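Local coordinates for protein internalin (Listeria monocytogenes serotype 4b, PDB 4FMZ) that is a leucine-rich-repeat internalin that probably takes part in adhesion to host cells and their invasion, at residues Leu5-Ala10 with Ile62-Asn67. Sequence-based numbering, arbitrary orientation. Where two conformers were deposited one is given.
Sequences LATLPA and IEYLTN
Tyr64 reaches across to Leu5, Thr7 and Leu8, joining the N-terminal cap of an internalin to the start of its leucine-rich-repeat solenoid. Residues 5-10 precede the short strand 10-11, which pairs with strand 37-38 in the cap; residues 62-67 lie on the connection between the parallel strands 48-50 and 70-72, with a 3-10 turn at 62-64. A single side chain does the bridging: the closest CA pair, Leu5 and Tyr64, is still 9.0 Å apart, and the buried surface is a modest 182 Å².

The polar part is one short hydrogen bond between hydroxyls, Thr7 OG1 to Tyr64 OH at 2.5 Å, in which either oxygen could be the donor; its length alone is no measure of strength. With chi1 at 47°, Thr7 holds OG1 between its backbone N and carbonyl carbon, and Thr7 CB lies 3.1 Å from Tyr64 OH. Thr7 OG1 leans in from the CE1 side of the phenol, oblique to the ring and 3.3 Å from Tyr64 CE1.

Apolar contacts gather on that same CE1 flank. A type I turn from Leu5 to Leu8, closed by Leu8 N to Leu5 O at 2.9 Å, turns both leucines toward Tyr64, and each points against the direction of the tyrosine side chain as the two pass. Leu5 has two conformers; in the one described, its CD1 meets the rim of the ring nearly in plane, 3.9 Å from Tyr64 CD1, a contact conditional on that conformer. Cap helices supply further packing: Leu43 of helix 40-43 and Ile15 of helix 12-15 each touch both Leu8 and Tyr64, so the contact borders a small apolar cluster, although Thr7 itself is exposed. Leu8 makes the closer of the two leucine approaches, its CD1 standing obliquely to the ring, 3.6 Å from Tyr64 CD1.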
loop_
_atom_site.group_PDB
_atom_site.type_symbol
_atom_site.label_atom_id
_atom_site.label_comp_id
_atom_site.label_asym_id
_atom_site.label_seq_id
_atom_site.Cartn_x
_atom_site.Cartn_y
_atom_site.Cartn_z
ATOM N N LEU A 5 9.926 -33.090 -24.479
ATOM C CA LEU A 5 10.651 -31.859 -24.834
ATOM C C LEU A 5 12.138 -32.148 -25.097
ATOM O O LEU A 5 12.941 -32.202 -24.176
ATOM C CB LEU A 5 10.490 -30.770 -23.750
ATOM C CG LEU A 5 9.095 -30.560 -23.148
ATOM C CD1 LEU A 5 9.162 -29.630 -21.958
ATOM C CD2 LEU A 5 8.096 -30.041 -24.183
ATOM N N ALA A 6 12.476 -32.329 -26.385
ATOM C CA ALA A 6 13.772 -32.660 -27.002
ATOM C C ALA A 6 15.015 -32.054 -26.331
ATOM O O ALA A 6 16.047 -32.708 -26.309
ATOM C CB ALA A 6 13.763 -32.261 -28.466
ATOM N N THR A 7 14.912 -30.833 -25.787
ATOM C CA THR A 7 16.006 -30.108 -25.119
ATOM C C THR A 7 16.398 -30.701 -23.752
ATOM O O THR A 7 17.349 -30.228 -23.130
ATOM C CB THR A 7 15.578 -28.659 -24.895
ATOM O OG1 THR A 7 14.255 -28.660 -24.351
ATOM C CG2 THR A 7 15.620 -27.830 -26.158
ATOM N N LEU A 8 15.636 -31.686 -23.270
ATOM C CA LEU A 8 15.805 -32.329 -21.973
ATOM C C LEU A 8 15.995 -33.854 -22.113
ATOM O O LEU A 8 15.483 -34.417 -23.072
ATOM C CB LEU A 8 14.581 -32.020 -21.113
ATOM C CG LEU A 8 14.308 -30.559 -20.792
ATOM C CD1 LEU A 8 12.949 -30.397 -20.192
ATOM C CD2 LEU A 8 15.340 -30.024 -19.838
ATOM N N PRO A 9 16.739 -34.556 -21.222
ATOM C CA PRO A 9 17.430 -34.062 -20.013
ATOM C C PRO A 9 18.690 -33.286 -20.351
ATOM O O PRO A 9 19.318 -33.539 -21.379
ATOM C CB PRO A 9 17.740 -35.348 -19.234
ATOM C CG PRO A 9 17.850 -36.403 -20.281
ATOM C CD PRO A 9 16.898 -36.015 -21.377
ATOM N N ALA A 10 19.032 -32.310 -19.512
ATOM C CA ALA A 10 20.196 -31.481 -19.758
ATOM C C ALA A 10 20.735 -30.877 -18.460
ATOM O O ALA A 10 19.979 -30.761 -17.491
ATOM C CB ALA A 10 19.838 -30.367 -20.746
ATOM N N ILE A 62 13.239 -20.726 -17.449
ATOM C CA ILE A 62 12.101 -20.812 -16.520
ATOM C C ILE A 62 10.836 -21.329 -17.223
ATOM O O ILE A 62 9.966 -21.899 -16.559
ATOM C CB ILE A 62 11.846 -19.483 -15.755
ATOM C CG1 ILE A 62 11.244 -19.781 -14.365
ATOM C CG2 ILE A 62 10.988 -18.469 -16.571
ATOM C CD1 ILE A 62 11.400 -18.685 -13.346
ATOM N N GLU A 63 10.778 -21.191 -18.564
ATOM C CA GLU A 63 9.655 -21.674 -19.364
ATOM C C GLU A 63 9.455 -23.214 -19.230
ATOM O O GLU A 63 8.365 -23.679 -19.554
ATOM C CB GLU A 63 9.775 -21.241 -20.847
ATOM C CG GLU A 63 10.955 -21.819 -21.616
ATOM C CD GLU A 63 12.311 -21.147 -21.480
ATOM O OE1 GLU A 63 12.446 -20.206 -20.665
ATOM O OE2 GLU A 63 13.253 -21.586 -22.182
ATOM N N TYR A 64 10.456 -23.984 -18.697
ATOM C CA TYR A 64 10.346 -25.441 -18.480
ATOM C C TYR A 64 9.635 -25.822 -17.176
ATOM O O TYR A 64 9.252 -26.990 -16.985
ATOM C CB TYR A 64 11.718 -26.103 -18.492
ATOM C CG TYR A 64 12.327 -26.129 -19.868
ATOM C CD1 TYR A 64 11.848 -26.997 -20.849
ATOM C CD2 TYR A 64 13.372 -25.275 -20.203
ATOM C CE1 TYR A 64 12.433 -27.055 -22.108
ATOM C CE2 TYR A 64 13.958 -25.313 -21.460
ATOM C CZ TYR A 64 13.486 -26.211 -22.407
ATOM O OH TYR A 64 14.020 -26.234 -23.658
ATOM N N LEU A 65 9.459 -24.835 -16.286
ATOM C CA LEU A 65 8.767 -25.034 -15.017
ATOM C C LEU A 65 7.264 -24.862 -15.264
ATOM O O LEU A 65 6.636 -23.964 -14.711
ATOM C CB LEU A 65 9.316 -24.034 -13.969
ATOM C CG LEU A 65 10.558 -24.471 -13.174
ATOM C CD1 LEU A 65 11.753 -24.776 -14.080
ATOM C CD2 LEU A 65 10.953 -23.420 -12.190
ATOM N N THR A 66 6.690 -25.732 -16.117
ATOM C CA THR A 66 5.300 -25.655 -16.554
ATOM C C THR A 66 4.287 -25.800 -15.414
ATOM O O THR A 66 3.181 -25.286 -15.570
ATOM C CB THR A 66 5.028 -26.646 -17.671
ATOM O OG1 THR A 66 5.434 -27.950 -17.253
ATOM C CG2 THR A 66 5.727 -26.259 -18.961
ATOM N N ASN A 67 4.661 -26.405 -14.261
ATOM C CA ASN A 67 3.724 -26.537 -13.144
ATOM C C ASN A 67 3.918 -25.467 -12.069
ATOM O O ASN A 67 3.313 -25.559 -11.001
ATOM C CB ASN A 67 3.823 -27.921 -12.540
ATOM C CG ASN A 67 3.185 -28.964 -13.412
ATOM O OD1 ASN A 67 2.098 -28.788 -13.965
ATOM N ND2 ASN A 67 3.888 -30.057 -13.597
#